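Local coordinates for Glyco_hydro_cc domain-containing protein (Cryptococcus neoformans, PDB 6UBC) that probably binds beta-1,3-glucan oligosaccharides through a glycoside hydrolase family 128 (subgroup VII) domain, at residues 206-215 / 422-430. Residues are numbered along the deposited sequence; the frame is centred on the assembly and turned at random.
Sequences VSGDDPLSFL and DMISNGALT
Where strand 204-207 of the mostly parallel central sheet of this GH128 domain ends, the loop and short helix that follow it pack against a two-stranded antiparallel hairpin, 424-425 with 428-429, closed by a type I' turn. Phe214 gives the largest share of the contact and faces Ile424 and Leu429, while Met423 forms a second, more buried part. Phe214 and Leu429 lie alongside each other, pointing in opposite senses, and Leu429 CB makes a CH-pi contact over one face of the ring, 4.1 Å from its centroid and 26° off the normal. Gly427 O meets the ring at its edge, near the plane, 3.4 Å from Phe214 CZ, while Ile424 CD1 approaches obliquely to 3.5 Å from Phe214 CE2. Ile424 CG1 stands beside its backbone N (chi1 -52°), and from there it also lies 4.1 Å from Asp210 CB.

Deeper in, Met423 extends CG anti to the backbone N (chi1 174°) and bends only at chi3, which brings SD against the CB-CG side of Pro211, 3.5 Å from Pro211 CB. The same sulfur lies 3.8 Å from Val206 CG2, at the end of the central strand, and meets Leu215 CD1 tip to tip at a looser 4.2 Å. Helix 431-441 continues this apolar layer, with Tyr436 touching both Leu215 and Met423 and Leu437 touching Leu215 and Leu429. The hairpin is closed at its base by Thr430, whose OG1 donates to a lone pair of Asp422 O at 2.7 Å and also caps the helix through Gly433 N. Polar bonding thus shapes each segment separately, whereas their union is mainly apolar; its polar element is the in-plane carbonyl of Gly427, probably drawn weakly to the positively polarised ring hydrogens of Phe214.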
loop_
_atom_site.group_PDB
_atom_site.type_symbol
_atom_site.label_atom_id
_atom_site.label_comp_id
_atom_site.label_asym_id
_atom_site.label_seq_id
_atom_site.Cartn_x
_atom_site.Cartn_y
_atom_site.Cartn_z
ATOM N N VAL A 206 -7.708 3.619 1.561
ATOM C CA VAL A 206 -8.255 2.473 0.799
ATOM C C VAL A 206 -7.530 2.373 -0.529
ATOM O O VAL A 206 -7.066 3.404 -1.026
ATOM C CB VAL A 206 -9.776 2.571 0.678
ATOM C CG1 VAL A 206 -10.172 3.578 -0.404
ATOM C CG2 VAL A 206 -10.378 1.161 0.392
ATOM N N SER A 207 -7.505 1.165 -1.073
ATOM C CA SER A 207 -7.014 0.842 -2.419
ATOM C C SER A 207 -8.230 0.649 -3.322
ATOM O O SER A 207 -9.180 0.002 -2.865
ATOM C CB SER A 207 -6.130 -0.392 -2.363
ATOM O OG SER A 207 -6.863 -1.554 -1.971
ATOM N N GLY A 208 -8.226 1.284 -4.498
ATOM C CA GLY A 208 -9.306 1.167 -5.483
ATOM C C GLY A 208 -10.197 2.400 -5.429
ATOM O O GLY A 208 -10.141 3.178 -4.413
ATOM N N ASP A 209 -10.987 2.598 -6.469
ATOM C CA ASP A 209 -11.881 3.785 -6.577
ATOM C C ASP A 209 -13.308 3.497 -6.141
ATOM O O ASP A 209 -13.915 4.379 -5.523
ATOM C CB ASP A 209 -11.881 4.246 -8.036
ATOM C CG ASP A 209 -10.501 4.742 -8.461
ATOM O OD1 ASP A 209 -9.950 5.710 -7.840
ATOM O OD2 ASP A 209 -9.972 4.193 -9.455
ATOM N N ASP A 210 -13.794 2.292 -6.348
ATOM C CA ASP A 210 -15.203 1.969 -6.022
ATOM C C ASP A 210 -15.482 2.235 -4.552
ATOM O O ASP A 210 -16.577 2.677 -4.220
ATOM C CB ASP A 210 -15.525 0.536 -6.405
ATOM C CG ASP A 210 -15.659 0.346 -7.904
ATOM O OD1 ASP A 210 -15.622 1.349 -8.639
ATOM O OD2 ASP A 210 -15.840 -0.810 -8.309
ATOM N N PRO A 211 -14.549 1.957 -3.613
ATOM C CA PRO A 211 -14.852 2.202 -2.201
ATOM C C PRO A 211 -14.971 3.666 -1.767
ATOM O O PRO A 211 -15.580 3.919 -0.701
ATOM C CB PRO A 211 -13.698 1.522 -1.434
ATOM C CG PRO A 211 -13.171 0.479 -2.417
ATOM C CD PRO A 211 -13.321 1.155 -3.781
ATOM N N LEU A 212 -14.464 4.611 -2.563
ATOM C CA LEU A 212 -14.269 5.985 -2.040
ATOM C C LEU A 212 -15.598 6.606 -1.620
ATOM O O LEU A 212 -15.655 7.244 -0.560
ATOM C CB LEU A 212 -13.596 6.902 -3.075
ATOM C CG LEU A 212 -12.153 6.558 -3.424
ATOM C CD1 LEU A 212 -11.670 7.508 -4.494
ATOM C CD2 LEU A 212 -11.268 6.575 -2.197
ATOM N N SER A 213 -16.628 6.493 -2.458
ATOM C CA SER A 213 -17.927 7.150 -2.207
ATOM C C SER A 213 -18.436 6.642 -0.850
ATOM O O SER A 213 -19.169 7.387 -0.175
ATOM C CB SER A 213 -18.899 6.989 -3.305
ATOM O OG SER A 213 -19.159 5.630 -3.533
ATOM N N PHE A 214 -18.101 5.412 -0.471
ATOM C CA PHE A 214 -18.598 4.773 0.777
ATOM C C PHE A 214 -17.784 5.199 1.985
ATOM O O PHE A 214 -18.390 5.344 3.084
ATOM C CB PHE A 214 -18.625 3.253 0.722
ATOM C CG PHE A 214 -19.606 2.684 -0.260
ATOM C CD1 PHE A 214 -20.940 2.496 0.065
ATOM C CD2 PHE A 214 -19.177 2.331 -1.536
ATOM C CE1 PHE A 214 -21.824 1.951 -0.871
ATOM C CE2 PHE A 214 -20.069 1.784 -2.469
ATOM C CZ PHE A 214 -21.392 1.601 -2.141
ATOM N N LEU A 215 -16.479 5.398 1.834
ATOM C CA LEU A 215 -15.582 5.612 3.007
ATOM C C LEU A 215 -15.313 7.099 3.240
ATOM O O LEU A 215 -14.670 7.451 4.253
ATOM C CB LEU A 215 -14.271 4.847 2.855
ATOM C CG LEU A 215 -14.382 3.340 2.598
ATOM C CD1 LEU A 215 -12.994 2.702 2.512
ATOM C CD2 LEU A 215 -15.184 2.617 3.619
ATOM N N ASP A 422 -14.129 -9.286 -0.523
ATOM C CA ASP A 422 -14.539 -8.156 -1.396
ATOM C C ASP A 422 -15.186 -7.053 -0.535
ATOM O O ASP A 422 -16.053 -7.379 0.298
ATOM C CB ASP A 422 -15.520 -8.585 -2.496
ATOM C CG ASP A 422 -14.979 -9.390 -3.669
ATOM O OD1 ASP A 422 -13.787 -9.409 -3.851
ATOM O OD2 ASP A 422 -15.810 -10.037 -4.336
ATOM N N MET A 423 -14.734 -5.807 -0.703
ATOM C CA MET A 423 -15.338 -4.649 -0.004
ATOM C C MET A 423 -16.626 -4.233 -0.725
ATOM O O MET A 423 -17.523 -3.734 -0.044
ATOM C CB MET A 423 -14.333 -3.493 0.024
ATOM C CG MET A 423 -14.900 -2.172 0.598
ATOM S SD MET A 423 -13.429 -1.106 0.918
ATOM C CE MET A 423 -13.020 -1.651 2.569
ATOM N N ILE A 424 -16.638 -4.331 -2.060
ATOM C CA ILE A 424 -17.763 -3.907 -2.945
ATOM C C ILE A 424 -18.241 -5.115 -3.745
ATOM O O ILE A 424 -17.399 -5.902 -4.262
ATOM C CB ILE A 424 -17.367 -2.723 -3.852
ATOM C CG1 ILE A 424 -16.747 -1.531 -3.107
ATOM C CG2 ILE A 424 -18.578 -2.304 -4.688
ATOM C CD1 ILE A 424 -17.702 -0.798 -2.171
ATOM N N SER A 425 -19.550 -5.290 -3.859
ATOM C CA SER A 425 -20.145 -6.388 -4.637
ATOM C C SER A 425 -21.450 -5.883 -5.274
ATOM O O SER A 425 -22.312 -5.326 -4.556
ATOM C CB SER A 425 -20.338 -7.550 -3.768
ATOM O OG SER A 425 -20.889 -8.602 -4.543
ATOM N N ASN A 426 -21.509 -5.893 -6.601
ATOM C CA ASN A 426 -22.661 -5.334 -7.363
ATOM C C ASN A 426 -22.996 -3.915 -6.846
ATOM O O ASN A 426 -24.167 -3.657 -6.612
ATOM C CB ASN A 426 -23.862 -6.284 -7.319
ATOM C CG ASN A 426 -23.545 -7.631 -7.938
ATOM O OD1 ASN A 426 -23.847 -8.661 -7.348
ATOM N ND2 ASN A 426 -22.891 -7.647 -9.092
ATOM N N GLY A 427 -21.988 -3.060 -6.690
ATOM C CA GLY A 427 -22.158 -1.648 -6.346
ATOM C C GLY A 427 -22.579 -1.464 -4.894
ATOM O O GLY A 427 -22.933 -0.330 -4.520
ATOM N N ALA A 428 -22.596 -2.516 -4.080
ATOM C CA ALA A 428 -23.004 -2.413 -2.642
ATOM C C ALA A 428 -21.800 -2.640 -1.727
ATOM O O ALA A 428 -20.912 -3.425 -2.063
ATOM C CB ALA A 428 -24.101 -3.406 -2.282
ATOM N N LEU A 429 -21.807 -1.998 -0.572
ATOM C CA LEU A 429 -20.829 -2.205 0.508
ATOM C C LEU A 429 -21.162 -3.477 1.262
ATOM O O LEU A 429 -22.280 -3.651 1.795
ATOM C CB LEU A 429 -20.781 -0.982 1.431
ATOM C CG LEU A 429 -19.573 -0.932 2.342
ATOM C CD1 LEU A 429 -18.307 -0.654 1.557
ATOM C CD2 LEU A 429 -19.761 0.123 3.411
ATOM N N THR A 430 -20.239 -4.433 1.176
ATOM C CA THR A 430 -20.406 -5.785 1.694
ATOM C C THR A 430 -20.285 -5.771 3.203
ATOM O O THR A 430 -19.845 -4.755 3.792
ATOM C CB THR A 430 -19.361 -6.744 1.118
ATOM O OG1 THR A 430 -18.098 -6.333 1.654
ATOM C CG2 THR A 430 -19.380 -6.735 -0.401
#